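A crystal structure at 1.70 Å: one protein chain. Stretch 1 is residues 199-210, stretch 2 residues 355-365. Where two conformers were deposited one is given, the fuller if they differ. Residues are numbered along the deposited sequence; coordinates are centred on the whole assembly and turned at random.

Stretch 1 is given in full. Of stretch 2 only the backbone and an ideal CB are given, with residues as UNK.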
# COMPACT_ATOMS: atom_id res chain seq x y z
N ILE B 199 11.27 6.01 29.82
CA ILE B 199 11.62 4.72 29.24
C ILE B 199 12.18 4.94 27.83
O ILE B 199 11.84 5.91 27.14
CB ILE B 199 10.42 3.75 29.22
CG1 ILE B 199 9.21 4.32 28.44
CG2 ILE B 199 10.02 3.35 30.64
CD1 ILE B 199 8.19 3.25 28.06
N GLU B 200 13.08 4.06 27.42
CA GLU B 200 13.76 4.22 26.12
C GLU B 200 12.80 4.30 24.94
O GLU B 200 13.07 5.00 23.96
CB GLU B 200 14.72 3.05 25.89
CG GLU B 200 15.42 3.17 24.54
CD GLU B 200 16.21 1.94 24.20
OE1 GLU B 200 16.49 1.71 23.00
OE2 GLU B 200 16.55 1.21 25.15
N GLN B 201 11.71 3.54 24.97
CA GLN B 201 10.82 3.30 23.82
C GLN B 201 11.55 2.66 22.64
O GLN B 201 11.13 2.78 21.48
CB GLN B 201 10.11 4.58 23.36
CG GLN B 201 9.44 5.35 24.51
CD GLN B 201 8.77 6.61 24.01
OE1 GLN B 201 9.43 7.51 23.51
NE2 GLN B 201 7.44 6.67 24.12
N GLY B 202 12.62 1.95 22.93
CA GLY B 202 13.39 1.24 21.93
C GLY B 202 14.03 0.03 22.60
O GLY B 202 13.90 -0.17 23.81
N PRO B 203 14.74 -0.79 21.83
CA PRO B 203 15.22 -2.09 22.33
C PRO B 203 16.66 -2.11 22.83
O PRO B 203 17.10 -3.17 23.31
CB PRO B 203 15.08 -2.97 21.09
CG PRO B 203 15.48 -1.98 19.96
CD PRO B 203 15.01 -0.61 20.39
N VAL B 204 17.40 -1.00 22.73
CA VAL B 204 18.86 -1.05 22.89
C VAL B 204 19.25 -1.38 24.32
O VAL B 204 20.08 -2.27 24.57
CB VAL B 204 19.50 0.27 22.44
CG1 VAL B 204 20.99 0.23 22.77
CG2 VAL B 204 19.25 0.51 20.97
N LEU B 205 18.72 -0.64 25.29
CA LEU B 205 19.19 -0.86 26.65
C LEU B 205 18.79 -2.25 27.15
O LEU B 205 19.58 -2.93 27.81
CB LEU B 205 18.65 0.23 27.58
CG LEU B 205 19.00 1.66 27.16
CD1 LEU B 205 18.24 2.67 28.07
CD2 LEU B 205 20.50 1.86 27.27
N GLU B 206 17.56 -2.67 26.83
CA GLU B 206 17.11 -3.99 27.27
C GLU B 206 17.94 -5.09 26.62
O GLU B 206 18.35 -6.04 27.29
CB GLU B 206 15.62 -4.16 26.96
CG GLU B 206 14.94 -5.24 27.78
CD GLU B 206 14.93 -6.55 27.06
OE1 GLU B 206 15.05 -6.53 25.82
OE2 GLU B 206 14.82 -7.60 27.73
N ALA B 207 18.24 -4.94 25.32
CA ALA B 207 19.00 -5.95 24.61
C ALA B 207 20.43 -6.05 25.12
O ALA B 207 21.03 -7.13 25.09
CB ALA B 207 19.00 -5.64 23.11
N ASN B 208 21.01 -4.94 25.57
CA ASN B 208 22.38 -4.91 26.06
C ASN B 208 22.51 -5.14 27.55
O ASN B 208 23.64 -5.18 28.06
CB ASN B 208 23.03 -3.57 25.70
CG ASN B 208 23.37 -3.48 24.24
OD1 ASN B 208 23.56 -4.50 23.59
ND2 ASN B 208 23.46 -2.25 23.72
N GLY B 209 21.40 -5.25 28.28
CA GLY B 209 21.53 -5.28 29.73
C GLY B 209 22.03 -3.98 30.30
O GLY B 209 22.66 -3.97 31.36
N THR B 210 21.75 -2.85 29.64
CA THR B 210 22.19 -1.56 30.13
C THR B 210 21.08 -0.95 30.96
O THR B 210 19.96 -0.82 30.48
CB THR B 210 22.52 -0.62 28.97
OG1 THR B 210 23.39 -1.28 28.05
CG2 THR B 210 23.19 0.61 29.50
N UNK B 355 26.18 1.47 37.97
CA UNK B 355 25.16 0.96 37.06
C UNK B 355 25.71 0.86 35.64
O UNK B 355 26.50 1.70 35.22
CB UNK B 355 23.92 1.86 37.09
N UNK B 356 25.32 -0.21 34.92
CA UNK B 356 25.71 -0.28 33.52
C UNK B 356 25.07 0.89 32.78
O UNK B 356 23.97 1.33 33.10
CB UNK B 356 25.30 -1.62 32.90
N UNK B 357 25.80 1.44 31.81
CA UNK B 357 25.38 2.69 31.20
C UNK B 357 25.92 2.77 29.79
O UNK B 357 27.00 2.26 29.49
CB UNK B 357 25.85 3.89 32.03
N UNK B 358 25.19 3.47 28.92
CA UNK B 358 25.73 3.77 27.60
C UNK B 358 25.10 5.05 27.07
O UNK B 358 23.96 5.39 27.40
CB UNK B 358 25.49 2.61 26.63
N UNK B 359 25.86 5.75 26.25
CA UNK B 359 25.33 6.91 25.53
C UNK B 359 24.35 6.44 24.46
O UNK B 359 24.58 5.42 23.79
CB UNK B 359 26.46 7.73 24.90
N UNK B 360 23.23 7.16 24.33
CA UNK B 360 22.18 6.74 23.40
C UNK B 360 21.44 7.99 22.93
O UNK B 360 21.30 8.96 23.67
CB UNK B 360 21.22 5.74 24.05
N UNK B 361 20.98 7.98 21.69
CA UNK B 361 20.21 9.11 21.19
C UNK B 361 18.73 8.86 21.49
O UNK B 361 18.28 7.72 21.54
CB UNK B 361 20.44 9.32 19.69
N UNK B 362 17.96 9.93 21.73
CA UNK B 362 16.52 9.78 21.84
C UNK B 362 15.92 9.62 20.46
O UNK B 362 16.00 10.53 19.62
CB UNK B 362 15.90 10.97 22.56
N UNK B 363 15.33 8.44 20.19
CA UNK B 363 14.76 8.23 18.88
C UNK B 363 13.37 8.78 18.68
O UNK B 363 12.86 8.72 17.56
CB UNK B 363 14.74 6.73 18.58
N UNK B 364 12.73 9.28 19.73
CA UNK B 364 11.39 9.85 19.58
C UNK B 364 11.31 11.18 20.32
O UNK B 364 12.20 11.54 21.09
CB UNK B 364 10.32 8.88 20.10
N UNK B 365 10.22 11.90 20.08
CA UNK B 365 10.07 13.22 20.68
C UNK B 365 9.73 13.15 22.15
O UNK B 365 9.13 12.19 22.64
CB UNK B 365 8.99 14.01 19.94

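Position 355 lies beyond the reach of stretch 1: no atom of that stretch comes within 5.5 Å of its ideal CB, so stretch 1 sets no preference. The residue is Tyr355, whose OH is hydrogen-bonded elsewhere in the structure.

At 356 the CA-to-CB bond points toward stretch 1, and the ideal CB sits 3.9 Å from the O of Gly209. That carbonyl follows the helix, where Gly209 turns to positive phi in a Schellman motif. A short side chain with a donor one bond beyond CB would suit, so serine or threonine is likely; a longer one could also lead away from the carbonyl but would not set a donor so directly against it. The residue is Thr356. With chi1 in p, its OG1 donates a hydrogen bond of 3.0 Å to Gly209 O.

The CB of 357 points away, although the ideal CB is still 4.9 Å from Thr210 CG2. The extended backbone accepts many residue types, polar ones included. It is Asn357, which turns back along its own stretch: its ND2 donates to Tyr355 O at 3.0 Å. The contact with stretch 1 is made by the backbone, Asn357 CA lying 3.5 Å from Thr210 CG2.

Position 358 faces stretch 1 again, its ideal CB 4.2 Å from Thr210 CG2 and 5.1 Å from Leu205 CD2. Farther out, Thr210 OG1 and Asn208 ND2 can both donate. A side chain with an aliphatic stem and an acceptor at its end fits best, so glutamate or glutamine would serve; a carboxylate offers acceptors alone. The residue is Glu358. Its CG packs 3.8 Å from Leu205 CD2, and its OE2 accepts from both donors, at 2.5 Å from Thr210 OG1 and 3.1 Å from Asn208 ND2. A water donates to Glu358 OE1 (3.0 Å) and accepts a weak bond from Asn208 ND2 (3.1 Å), adding a second link.

Strand alternation turns 359 away, where a long polar chain is as acceptable as a short one; it is Arg359, which makes no contact with stretch 1.

At 360 the CB points toward the start of the helix, 5.1 Å from Leu205 CD2, with Val204 beside it. The carboxylate of Glu200 is already engaged by Val204 N and Leu205 N, so a branched or long aliphatic chain is favoured: isoleucine, leucine or methionine. The residue is Ile360. Both chi angles are t, and the extended chain brings CD1 to 3.9 Å from Val204 CB and 4.1 Å from Leu205 CG.

Positions 361 and 362 have nothing of stretch 1 within 5.5 Å of their ideal CB atoms, so many side chains would do. They are Val361 and Ser362; Ser362 OG donates to the carbonyl O of 364 at 2.9 Å.

At 363 stretch 1 is equally distant, and phi/psi of -83/-6 do not demand glycine. The residue is Gly363; its backbone N donates to a water that in turn donates to Glu200 O, a link independent of side chain. At 364 the ideal CB lies 3.8 Å from Gln201 OE1, so a small residue fits without crowding that oxygen, and Ala364 fills the place. At 365 the CB direction leads away and stretch 1 sets no preference; the residue is Gly365, whose O shares a water with Gln201 OE1.

Stretch 2 (355-365) YTNERIVSGAG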
# COMPACT_ATOMS: atom_id res chain seq x y z
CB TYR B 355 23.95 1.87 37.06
CG TYR B 355 23.24 2.02 38.37
CD1 TYR B 355 23.23 0.99 39.33
CD2 TYR B 355 22.53 3.19 38.64
CE1 TYR B 355 22.52 1.16 40.52
CE2 TYR B 355 21.83 3.36 39.83
CZ TYR B 355 21.84 2.35 40.77
OH TYR B 355 21.14 2.54 41.94
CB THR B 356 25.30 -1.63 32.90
OG1 THR B 356 23.89 -1.81 33.02
CG2 THR B 356 25.96 -2.72 33.67
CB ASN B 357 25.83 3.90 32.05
CG ASN B 357 27.35 4.02 32.14
OD1 ASN B 357 27.97 4.66 31.31
ND2 ASN B 357 27.95 3.37 33.16
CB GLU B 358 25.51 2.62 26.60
CG GLU B 358 24.08 2.36 26.16
CD GLU B 358 23.96 1.06 25.32
OE1 GLU B 358 24.19 1.12 24.09
OE2 GLU B 358 23.67 -0.01 25.90
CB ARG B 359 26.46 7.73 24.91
CG ARG B 359 27.27 8.47 25.94
CD ARG B 359 28.48 9.16 25.33
NE ARG B 359 28.13 10.29 24.47
CZ ARG B 359 27.93 11.54 24.89
NH1 ARG B 359 27.99 11.83 26.17
NH2 ARG B 359 27.64 12.49 24.00
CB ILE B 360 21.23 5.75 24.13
CG1 ILE B 360 20.13 5.22 23.21
CG2 ILE B 360 20.58 6.43 25.35
CD1 ILE B 360 19.49 3.92 23.76
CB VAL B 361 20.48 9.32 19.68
CG1 VAL B 361 19.82 8.23 18.83
CG2 VAL B 361 20.06 10.72 19.24
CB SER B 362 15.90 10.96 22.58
OG SER B 362 14.48 10.77 22.62
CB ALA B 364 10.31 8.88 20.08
O HOH W 1 15.04 6.08 21.93
O HOH W 2 7.87 9.75 22.70
O HOH W 3 24.73 -0.43 21.58
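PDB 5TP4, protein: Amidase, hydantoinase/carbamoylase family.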